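PDB 2GUJ: phage-like element PBSX protein XkdM from Bacillus subtilis, which is of unknown function but probably builds the tail tube of the phage-like element PBSX. Local coordinates for residues P84-Q89 / Y107-D112; F29-E34 / V130-E135; M23-T28 / F63-S68; K69-M74 / K115-D120. One frame throughout, in Å; residues are numbered along the deposited sequence.

Contact 1: residues P84-Q89 / Y107-D112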
# COMPACT_ATOMS: atom_id res chain seq x y z
N PRO B 84 -12.79 14.51 -5.98
CA PRO B 84 -12.48 15.00 -7.32
C PRO B 84 -11.43 14.16 -8.04
O PRO B 84 -10.72 13.38 -7.41
CB PRO B 84 -11.98 16.41 -7.05
CG PRO B 84 -11.19 16.22 -5.79
CD PRO B 84 -12.10 15.33 -4.96
N TYR B 85 -11.36 14.31 -9.35
CA TYR B 85 -10.39 13.58 -10.15
C TYR B 85 -9.26 14.49 -10.60
O TYR B 85 -9.45 15.33 -11.49
CB TYR B 85 -11.03 13.02 -11.41
CG TYR B 85 -11.87 11.78 -11.23
CD1 TYR B 85 -11.46 10.75 -10.39
CD2 TYR B 85 -13.05 11.61 -11.95
CE1 TYR B 85 -12.21 9.58 -10.28
CE2 TYR B 85 -13.79 10.45 -11.84
CZ TYR B 85 -13.37 9.44 -11.00
OH TYR B 85 -14.12 8.30 -10.87
N PHE B 86 -8.09 14.35 -10.00
CA PHE B 86 -6.96 15.17 -10.41
C PHE B 86 -6.14 14.37 -11.42
O PHE B 86 -6.27 13.14 -11.51
CB PHE B 86 -6.08 15.52 -9.21
CG PHE B 86 -6.80 15.53 -7.89
CD1 PHE B 86 -7.48 14.40 -7.45
CD2 PHE B 86 -6.74 16.64 -7.06
CE1 PHE B 86 -8.09 14.36 -6.19
CE2 PHE B 86 -7.35 16.62 -5.79
CZ PHE B 86 -8.03 15.48 -5.36
N THR B 87 -5.31 15.06 -12.18
CA THR B 87 -4.45 14.42 -13.17
C THR B 87 -3.02 14.64 -12.71
O THR B 87 -2.51 15.76 -12.75
CB THR B 87 -4.64 15.04 -14.54
OG1 THR B 87 -5.87 14.57 -15.10
CG2 THR B 87 -3.46 14.70 -15.46
N LEU B 88 -2.36 13.56 -12.29
CA LEU B 88 -1.00 13.66 -11.79
C LEU B 88 0.03 13.49 -12.90
O LEU B 88 0.22 12.39 -13.42
CB LEU B 88 -0.79 12.62 -10.67
CG LEU B 88 0.58 12.75 -10.00
CD1 LEU B 88 0.66 11.93 -8.71
CD2 LEU B 88 1.65 12.30 -10.99
N GLN B 89 0.74 14.56 -13.22
CA GLN B 89 1.72 14.49 -14.29
C GLN B 89 3.16 14.70 -13.82
O GLN B 89 3.62 15.83 -13.69
CB GLN B 89 1.38 15.50 -15.38
CG GLN B 89 2.07 15.22 -16.69
CD GLN B 89 1.56 16.09 -17.81
OE1 GLN B 89 2.06 16.02 -18.94
NE2 GLN B 89 0.56 16.92 -17.51
N TYR B 107 -4.03 9.43 -15.30
CA TYR B 107 -5.38 9.91 -15.48
C TYR B 107 -6.27 9.47 -14.35
O TYR B 107 -6.21 8.33 -13.89
CB TYR B 107 -5.95 9.44 -16.81
CG TYR B 107 -5.06 9.83 -17.95
CD1 TYR B 107 -4.32 11.03 -17.91
CD2 TYR B 107 -4.92 9.01 -19.06
CE1 TYR B 107 -3.47 11.38 -18.94
CE2 TYR B 107 -4.07 9.35 -20.10
CZ TYR B 107 -3.34 10.54 -20.03
OH TYR B 107 -2.45 10.85 -21.03
N ASP B 108 -7.05 10.43 -13.88
CA ASP B 108 -7.99 10.23 -12.80
C ASP B 108 -7.47 9.67 -11.50
O ASP B 108 -8.13 8.84 -10.87
CB ASP B 108 -9.17 9.41 -13.30
CG ASP B 108 -10.29 10.28 -13.78
OD1 ASP B 108 -10.02 11.30 -14.46
OD2 ASP B 108 -11.45 9.96 -13.48
N VAL B 109 -6.29 10.12 -11.08
CA VAL B 109 -5.75 9.70 -9.80
C VAL B 109 -6.82 10.28 -8.87
O VAL B 109 -7.41 11.30 -9.21
CB VAL B 109 -4.39 10.37 -9.48
CG1 VAL B 109 -3.99 11.29 -10.61
CG2 VAL B 109 -4.49 11.14 -8.15
N ASN B 110 -7.06 9.66 -7.73
CA ASN B 110 -8.09 10.17 -6.83
C ASN B 110 -7.96 9.76 -5.37
O ASN B 110 -8.08 8.59 -5.05
CB ASN B 110 -9.44 9.72 -7.37
CG ASN B 110 -10.56 9.87 -6.35
OD1 ASN B 110 -10.48 10.69 -5.44
ND2 ASN B 110 -11.63 9.09 -6.52
N PHE B 111 -7.71 10.73 -4.50
CA PHE B 111 -7.58 10.46 -3.07
C PHE B 111 -8.88 10.76 -2.34
O PHE B 111 -9.87 11.16 -2.94
CB PHE B 111 -6.53 11.34 -2.40
CG PHE B 111 -5.46 11.81 -3.31
CD1 PHE B 111 -5.71 12.84 -4.22
CD2 PHE B 111 -4.20 11.24 -3.25
CE1 PHE B 111 -4.70 13.28 -5.07
CE2 PHE B 111 -3.18 11.67 -4.09
CZ PHE B 111 -3.42 12.69 -5.01
N ASP B 112 -8.85 10.58 -1.03
CA ASP B 112 -9.99 10.88 -0.19
C ASP B 112 -9.75 12.32 0.26
O ASP B 112 -8.72 12.65 0.84
CB ASP B 112 -10.03 9.93 1.02
CG ASP B 112 -11.22 10.20 1.95
OD1 ASP B 112 -12.39 10.16 1.51
OD2 ASP B 112 -10.98 10.44 3.15

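Contact 2: residues F29-E34 / V130-E135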
# COMPACT_ATOMS: atom_id res chain seq x y z
N PHE B 29 6.23 9.38 -5.80
CA PHE B 29 4.95 8.70 -5.90
C PHE B 29 5.23 7.37 -6.56
O PHE B 29 6.17 7.25 -7.35
CB PHE B 29 3.99 9.54 -6.75
CG PHE B 29 3.96 9.17 -8.20
CD1 PHE B 29 3.19 8.09 -8.63
CD2 PHE B 29 4.74 9.85 -9.12
CE1 PHE B 29 3.22 7.69 -9.96
CE2 PHE B 29 4.77 9.46 -10.45
CZ PHE B 29 4.01 8.37 -10.88
N GLU B 30 4.43 6.36 -6.23
CA GLU B 30 4.62 5.03 -6.82
C GLU B 30 3.27 4.32 -6.95
O GLU B 30 2.63 4.01 -5.95
CB GLU B 30 5.56 4.20 -5.95
CG GLU B 30 5.81 2.79 -6.47
CD GLU B 30 6.55 1.91 -5.46
OE1 GLU B 30 5.96 1.61 -4.39
OE2 GLU B 30 7.71 1.52 -5.74
N ALA B 31 2.85 4.06 -8.18
CA ALA B 31 1.58 3.41 -8.43
C ALA B 31 1.73 1.93 -8.70
O ALA B 31 2.81 1.39 -8.56
CB ALA B 31 0.86 4.09 -9.59
N ASN B 32 0.64 1.31 -9.14
CA ASN B 32 0.61 -0.12 -9.41
C ASN B 32 -0.45 -0.57 -10.42
O ASN B 32 -1.57 -0.91 -10.02
CB ASN B 32 0.34 -0.88 -8.11
CG ASN B 32 1.58 -1.15 -7.32
OD1 ASN B 32 2.45 -1.90 -7.76
ND2 ASN B 32 1.69 -0.54 -6.14
N VAL B 33 -0.15 -0.60 -11.72
CA VAL B 33 -1.18 -1.06 -12.65
C VAL B 33 -1.72 -2.41 -12.19
O VAL B 33 -0.95 -3.34 -11.96
CB VAL B 33 -0.65 -1.22 -14.08
CG1 VAL B 33 -0.69 0.12 -14.80
CG2 VAL B 33 0.77 -1.74 -14.05
N GLU B 34 -3.03 -2.51 -12.02
CA GLU B 34 -3.63 -3.76 -11.58
C GLU B 34 -3.71 -4.78 -12.70
O GLU B 34 -4.23 -4.48 -13.77
CB GLU B 34 -5.03 -3.54 -11.05
CG GLU B 34 -5.74 -4.84 -10.71
CD GLU B 34 -7.24 -4.69 -10.72
OE1 GLU B 34 -7.81 -4.53 -11.83
OE2 GLU B 34 -7.85 -4.72 -9.63
N VAL B 130 0.08 9.33 1.03
CA VAL B 130 -1.34 9.24 0.82
C VAL B 130 -1.71 8.28 -0.28
O VAL B 130 -1.05 8.22 -1.31
CB VAL B 130 -1.92 10.59 0.49
CG1 VAL B 130 -3.43 10.54 0.67
CG2 VAL B 130 -1.29 11.63 1.39
N PRO B 131 -2.76 7.49 -0.04
CA PRO B 131 -3.25 6.50 -1.02
C PRO B 131 -4.06 7.21 -2.07
O PRO B 131 -4.54 8.32 -1.84
CB PRO B 131 -4.10 5.56 -0.17
CG PRO B 131 -3.51 5.72 1.24
CD PRO B 131 -3.31 7.21 1.30
N PHE B 132 -4.22 6.60 -3.23
CA PHE B 132 -5.02 7.22 -4.28
C PHE B 132 -5.27 6.19 -5.34
O PHE B 132 -4.61 5.15 -5.34
CB PHE B 132 -4.28 8.44 -4.86
CG PHE B 132 -3.11 8.09 -5.72
CD1 PHE B 132 -3.29 7.51 -6.98
CD2 PHE B 132 -1.81 8.34 -5.29
CE1 PHE B 132 -2.21 7.19 -7.79
CE2 PHE B 132 -0.71 8.01 -6.10
CZ PHE B 132 -0.92 7.44 -7.35
N THR B 133 -6.21 6.42 -6.23
CA THR B 133 -6.45 5.40 -7.24
C THR B 133 -6.72 5.97 -8.61
O THR B 133 -7.82 6.44 -8.92
CB THR B 133 -7.64 4.49 -6.87
OG1 THR B 133 -8.87 5.21 -7.01
CG2 THR B 133 -7.50 4.00 -5.44
N PHE B 134 -5.70 5.90 -9.45
CA PHE B 134 -5.80 6.39 -10.82
C PHE B 134 -6.63 5.42 -11.62
O PHE B 134 -6.79 4.28 -11.22
CB PHE B 134 -4.41 6.53 -11.43
CG PHE B 134 -3.66 5.24 -11.51
CD1 PHE B 134 -3.11 4.66 -10.37
CD2 PHE B 134 -3.49 4.61 -12.73
CE1 PHE B 134 -2.41 3.48 -10.45
CE2 PHE B 134 -2.79 3.44 -12.83
CZ PHE B 134 -2.24 2.86 -11.68
N GLU B 135 -7.16 5.86 -12.76
CA GLU B 135 -7.97 4.99 -13.60
C GLU B 135 -7.27 4.70 -14.91
O GLU B 135 -7.80 3.99 -15.76
CB GLU B 135 -9.33 5.63 -13.88
CG GLU B 135 -10.50 4.97 -13.19
CD GLU B 135 -10.27 4.82 -11.69
OE1 GLU B 135 -9.61 3.82 -11.29
OE2 GLU B 135 -10.74 5.70 -10.92

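Contact 3: residues M23-T28 / F63-S68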
# COMPACT_ATOMS: atom_id res chain seq x y z
N MSE B 23 -2.20 22.09 -8.28
CA MSE B 23 -2.61 22.17 -6.88
C MSE B 23 -1.76 21.49 -5.81
O MSE B 23 -2.20 21.36 -4.67
CB MSE B 23 -4.05 21.69 -6.78
CG MSE B 23 -4.94 22.42 -7.75
SE MSE B 23 -6.74 22.71 -7.13
CE MSE B 23 -6.36 24.03 -5.75
N ALA B 24 -0.56 21.07 -6.17
CA ALA B 24 0.34 20.42 -5.22
C ALA B 24 1.55 19.85 -5.93
O ALA B 24 1.44 19.00 -6.81
CB ALA B 24 -0.37 19.31 -4.47
N HIS B 25 2.72 20.34 -5.55
CA HIS B 25 3.94 19.85 -6.13
C HIS B 25 4.24 18.58 -5.38
O HIS B 25 4.99 18.58 -4.40
CB HIS B 25 5.07 20.87 -5.96
CG HIS B 25 4.87 22.11 -6.76
ND1 HIS B 25 5.83 23.09 -6.88
CD2 HIS B 25 3.82 22.52 -7.52
CE1 HIS B 25 5.39 24.04 -7.68
NE2 HIS B 25 4.17 23.72 -8.08
N ILE B 26 3.62 17.49 -5.83
CA ILE B 26 3.79 16.20 -5.20
C ILE B 26 5.13 15.55 -5.55
O ILE B 26 5.51 15.46 -6.71
CB ILE B 26 2.66 15.25 -5.59
CG1 ILE B 26 2.91 13.87 -4.99
CG2 ILE B 26 2.55 15.19 -7.11
CD1 ILE B 26 1.67 13.22 -4.44
N LYS B 27 5.85 15.11 -4.52
CA LYS B 27 7.14 14.49 -4.73
C LYS B 27 7.03 13.02 -5.09
O LYS B 27 6.13 12.63 -5.83
CB LYS B 27 8.01 14.63 -3.49
CG LYS B 27 9.31 15.38 -3.73
CD LYS B 27 9.04 16.80 -4.19
CE LYS B 27 10.31 17.62 -4.15
NZ LYS B 27 10.11 19.02 -4.62
N THR B 28 7.94 12.22 -4.58
CA THR B 28 7.92 10.80 -4.85
C THR B 28 6.51 10.22 -4.81
O THR B 28 5.71 10.52 -3.93
CB THR B 28 8.78 10.04 -3.85
OG1 THR B 28 8.60 8.63 -4.05
CG2 THR B 28 8.37 10.40 -2.42
N PHE B 63 3.22 14.20 -0.74
CA PHE B 63 3.27 15.57 -1.20
C PHE B 63 4.45 16.34 -0.62
O PHE B 63 4.92 16.05 0.48
CB PHE B 63 1.96 16.28 -0.88
CG PHE B 63 0.76 15.69 -1.58
CD1 PHE B 63 0.27 14.43 -1.22
CD2 PHE B 63 0.12 16.40 -2.59
CE1 PHE B 63 -0.85 13.89 -1.86
CE2 PHE B 63 -1.00 15.86 -3.24
CZ PHE B 63 -1.49 14.60 -2.86
N TYR B 64 4.92 17.32 -1.40
CA TYR B 64 6.04 18.17 -1.02
C TYR B 64 5.53 19.39 -0.23
O TYR B 64 5.81 19.52 0.95
CB TYR B 64 6.82 18.60 -2.29
CG TYR B 64 7.53 19.95 -2.22
CD1 TYR B 64 8.46 20.23 -1.21
CD2 TYR B 64 7.26 20.94 -3.16
CE1 TYR B 64 9.09 21.48 -1.14
CE2 TYR B 64 7.88 22.19 -3.10
CZ TYR B 64 8.79 22.46 -2.09
OH TYR B 64 9.37 23.71 -2.03
N LYS B 65 4.78 20.26 -0.89
CA LYS B 65 4.25 21.44 -0.21
C LYS B 65 2.72 21.42 -0.27
O LYS B 65 2.15 20.75 -1.13
CB LYS B 65 4.77 22.73 -0.86
CG LYS B 65 4.55 22.80 -2.37
CD LYS B 65 4.68 24.22 -2.92
CE LYS B 65 6.07 24.80 -2.67
NZ LYS B 65 6.24 26.15 -3.29
N VAL B 66 2.07 22.15 0.62
CA VAL B 66 0.62 22.20 0.62
C VAL B 66 0.07 23.61 0.70
O VAL B 66 0.17 24.27 1.73
CB VAL B 66 0.01 21.40 1.77
CG1 VAL B 66 -1.50 21.30 1.59
CG2 VAL B 66 0.64 20.03 1.84
N THR B 67 -0.52 24.06 -0.40
CA THR B 67 -1.09 25.39 -0.44
C THR B 67 -2.40 25.47 0.34
O THR B 67 -3.34 24.71 0.07
CB THR B 67 -1.35 25.84 -1.90
OG1 THR B 67 -2.41 26.80 -1.91
CG2 THR B 67 -1.74 24.64 -2.77
N SER B 68 -2.45 26.41 1.28
CA SER B 68 -3.64 26.61 2.09
C SER B 68 -4.85 26.53 1.18
O SER B 68 -5.80 25.80 1.44
CB SER B 68 -3.61 27.98 2.76
OG SER B 68 -2.54 28.06 3.68

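Contact 4: residues K69-M74 / K115-D120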
# COMPACT_ATOMS: atom_id res chain seq x y z
N LYS B 69 -4.78 27.29 0.09
CA LYS B 69 -5.85 27.32 -0.90
C LYS B 69 -6.35 25.91 -1.15
O LYS B 69 -7.53 25.59 -0.94
CB LYS B 69 -5.33 27.91 -2.20
CG LYS B 69 -4.72 29.28 -2.06
CD LYS B 69 -3.85 29.59 -3.26
CE LYS B 69 -3.19 30.95 -3.18
NZ LYS B 69 -2.17 31.06 -4.25
N PHE B 70 -5.44 25.06 -1.62
CA PHE B 70 -5.75 23.67 -1.92
C PHE B 70 -6.49 22.99 -0.76
O PHE B 70 -7.58 22.44 -0.95
CB PHE B 70 -4.46 22.91 -2.26
CG PHE B 70 -4.70 21.51 -2.74
CD1 PHE B 70 -5.63 21.25 -3.75
CD2 PHE B 70 -3.99 20.46 -2.18
CE1 PHE B 70 -5.85 19.95 -4.19
CE2 PHE B 70 -4.20 19.16 -2.62
CZ PHE B 70 -5.13 18.91 -3.62
N VAL B 71 -5.90 23.01 0.43
CA VAL B 71 -6.54 22.38 1.57
C VAL B 71 -7.98 22.86 1.67
O VAL B 71 -8.91 22.07 1.54
CB VAL B 71 -5.82 22.73 2.87
CG1 VAL B 71 -5.98 21.59 3.85
CG2 VAL B 71 -4.36 23.01 2.59
N LEU B 72 -8.14 24.17 1.87
CA LEU B 72 -9.47 24.77 1.95
C LEU B 72 -10.28 24.30 0.76
O LEU B 72 -11.47 23.99 0.89
CB LEU B 72 -9.39 26.31 1.94
CG LEU B 72 -10.72 27.07 1.72
CD1 LEU B 72 -11.75 26.61 2.73
CD2 LEU B 72 -10.50 28.58 1.84
N LEU B 73 -9.66 24.23 -0.41
CA LEU B 73 -10.39 23.78 -1.57
C LEU B 73 -10.93 22.38 -1.28
O LEU B 73 -12.14 22.15 -1.30
CB LEU B 73 -9.50 23.76 -2.81
CG LEU B 73 -10.24 23.43 -4.11
CD1 LEU B 73 -10.47 21.93 -4.23
CD2 LEU B 73 -11.56 24.20 -4.14
N MSE B 74 -10.02 21.45 -0.99
CA MSE B 74 -10.42 20.08 -0.69
C MSE B 74 -11.53 20.04 0.34
O MSE B 74 -12.43 19.22 0.25
CB MSE B 74 -9.23 19.28 -0.20
CG MSE B 74 -8.19 18.99 -1.27
SE MSE B 74 -9.00 18.27 -2.90
CE MSE B 74 -9.80 16.64 -2.19
N LYS B 115 -8.62 13.04 3.79
CA LYS B 115 -7.23 12.61 3.92
C LYS B 115 -6.28 13.73 3.51
O LYS B 115 -5.20 13.86 4.08
CB LYS B 115 -6.97 11.36 3.08
CG LYS B 115 -7.33 10.04 3.78
CD LYS B 115 -7.57 8.92 2.77
CE LYS B 115 -6.44 8.83 1.76
NZ LYS B 115 -6.66 7.79 0.71
N ILE B 116 -6.69 14.53 2.53
CA ILE B 116 -5.85 15.63 2.10
C ILE B 116 -5.95 16.84 3.02
O ILE B 116 -4.94 17.45 3.37
CB ILE B 116 -6.17 16.06 0.68
CG1 ILE B 116 -6.29 14.84 -0.22
CG2 ILE B 116 -5.04 16.94 0.16
CD1 ILE B 116 -6.71 15.18 -1.64
N ALA B 117 -7.17 17.19 3.42
CA ALA B 117 -7.39 18.32 4.32
C ALA B 117 -6.57 18.11 5.58
O ALA B 117 -6.08 19.06 6.20
CB ALA B 117 -8.86 18.43 4.68
N SER B 118 -6.40 16.85 5.94
CA SER B 118 -5.65 16.47 7.14
C SER B 118 -4.14 16.69 7.04
O SER B 118 -3.40 16.45 8.01
CB SER B 118 -5.93 15.00 7.48
OG SER B 118 -5.00 14.48 8.41
N LEU B 119 -3.67 17.15 5.89
CA LEU B 119 -2.25 17.40 5.70
C LEU B 119 -1.70 18.58 6.49
O LEU B 119 -0.49 18.77 6.56
CB LEU B 119 -1.94 17.61 4.22
CG LEU B 119 -1.72 16.32 3.43
CD1 LEU B 119 -2.86 15.35 3.69
CD2 LEU B 119 -1.61 16.65 1.96
N ASP B 120 -2.59 19.37 7.09
CA ASP B 120 -2.16 20.53 7.87
C ASP B 120 -3.20 20.95 8.90
O ASP B 120 -3.06 20.66 10.09
CB ASP B 120 -1.85 21.71 6.93
CG ASP B 120 -1.14 22.85 7.64
OD1 ASP B 120 -0.01 22.64 8.14
OD2 ASP B 120 -1.70 23.97 7.70

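Contact 1: residues P84-Q89 / Y107-D112
Phe86 turns a face of its ring to the edge of Phe111, a T-shaped pair with the two centroids 5.0 Å apart and the planes at 74°. The probing edge is CD1 and CE1 of Phe111. CE1 stands over the Phe86 ring nearer its rim than its centre, while CD1 comes within 3.4 Å of CE1 of Phe86. In the plane of the Phe86 ring, at its edge, lies the carbonyl oxygen of Val109. Val109 and Phe111 follow the corner that the chain turns at Tyr107 and Asp108, and Phe86 begins strand 86-92, the hairpin partner of strand 103-109. Phe86 and Val109 form an antiparallel hydrogen-bonded pair, with a weak, bent bond from Phe86 N to Val109 O (3.2 Å, 134°). Their side chains share one face of the sheet. CG1 of Val109 leans on CB of Leu88 at 3.5 Å. Tyr85 belongs to the exposed border: the side chain of Asp108 crosses one face of its ring obliquely, with Asp108 CB 4.3 Å from the ring centroid in a CH-pi contact, and CB of Asn110 meets the ring edge at CD1, 3.8 Å away. Phe70 and Met74 of helix 68-79 and Ile116 of helix 113-117 also pack on Phe86. The buried side is thus mainly aromatic and aliphatic, whereas the polar side chains of Asp108 and Asn110 lie toward the more exposed Tyr85.

Contact 2: residues F29-E34 / V130-E135
Two segments of a curled, barrel-like antiparallel sheet, the kind of fold expected of a phage tail tube protein, meet here without pairing their backbones. No hydrogen bond crosses between them, and the nearest alpha carbons, those of Ala31 and Phe134, are still 8.3 Å apart. The innermost contact is between the methyl group of Ala31, whose CB points at the opposite segment, and the ring of Phe134, which reaches back to meet it: Ala31 CB lies 3.4 Å from CE1 of Phe134. The edge of the same ring faces the backbone of the strand, with Asn32 N 4.0 Å from CE1 and Val33 N equally far from CZ, and CG1 of Val33 approaches CE2 more loosely. Phe134 reaches this place with CG between its backbone N and carbonyl carbon (chi1 61°). A second, looser point of contact is the tip of the Phe132 ring, whose CZ is 4.4 Å from Ala31 CB. Further out, strand 57-63 pairs with both strand 21-33 and strand 129-132, and its Ala61 packs against Phe29 and Phe132. Leu106 touches Phe29 and Phe134, and Val109 touches Phe132, so strand 103-109 adds to the apolar surroundings. Ala31 is also fixed by backbone pairing with Ile9. Phe29 and Phe132 barely meet, CD1 of Phe29 lying at the edge of the Phe132 ring, 4.4 Å from its CZ.

Contact 3: residues M23-T28 / F63-S68
Strand 21-33 and the end of strand 57-63 form an antiparallel pair in the curled sheet, Ile26 facing Phe63 at a non-hydrogen-bonded position before the chain leaves for helix 68-79. The tight part is buried. CD1 of Ile26 stands over the centre of the Phe63 ring, 3.6 Å from the centroid and 7° off the normal, a CH-pi contact almost straight above the ring centre. Ala24 meets that ring in its plane instead, its CB 3.5 Å from CD2. Two sides of one aromatic group are thus taken by two residues of the strand, and Phe111 meets Phe63 as well. Toward solvent the packing loosens and turns polar. Tyr64 N donates to His25 O at 3.3 Å, the acceptor being less surely placed; His25 is the centre of an inverse gamma turn. The exposed Tyr64 ring lies between two lysines: CB of the poorly ordered Lys65 is over one face, while Lys27, its chain bent at chi2 and running alongside the tyrosine, covers the opposite one. The ammonium group of Lys27 also forms a salt bridge with Glu13, and His25 NE2 is hydrogen-bonded to Glu22. In the cation-pi contact Lys27 NZ lies 3.8 Å from the centroid of the Tyr64 ring, 19° off its normal.

Contact 4: residues K69-M74 / K115-D120
Helix 68-79 packs here against the short helix 113-117, whose last turn runs into a type I beta turn from Ala117 to Asp120. The interface is apolar, with no hydrogen bond between the two segments. Its centre is Ile116, whose CB points at helix 68-79 and whose two branches find separate partners. CG2, anti to the backbone N, meets the Phe70 ring at CE2, 3.7 Å away, and also lies 4.0 Å from CG of Met74. The longer branch, anti to the carbonyl carbon, carries CD1 to the end of Met74, a selenomethionine, where it touches CE at 3.5 Å and SE at 4.0 Å. Met74 is bent at both chi2 and chi3, which folds its tip round beside the isoleucine branch, and its CG sits over one face of the Phe70 ring, toward the rim. Phe70, one helical turn earlier, has CG anti to its backbone N (chi1 -173°), and its side chain crosses that of Ile116 at about a right angle. Where the alpha carbons of the two segments come nearest, those of Val71 and Ala117 are 5.0 Å apart. CG1 of Val71 rests on the alanine backbone, 3.5 Å from Ala117 O, and more loosely on CB at 4.4 Å. Strand 86-92 packs against both helices, its Phe86 touching Phe70, Met74 and Ile116; Phe111 also packs on Ile116, and Val66, in the loop leading into helix 68-79, reaches Val71 and Leu119.

How the contacts relate
Contacts 1 and 2 both lie near the chain centre, with contact 3 farther out; contact 2 is held by apolar packing, whereas contacts 1 and 3 each combine a buried aromatic group with a polar border. Contact 4 is buried too, yet about 18 Å from the chain centre, where the two helices cover the sheet. Contacts 2 and 3 share strand 21-33. Contact 1 adjoins contact 2 through probable backbone bonds, Tyr107 O with Glu135 N and Asn110 O with Thr133 N. Apolar packing round Phe111 ties the others: it meets the Phe63 ring of contact 3 and the aliphatic Ile116 of contact 4. Backbone bonding between the paired segments thus occurs in contacts 1 and 3, while contacts 2 and 4 lack it.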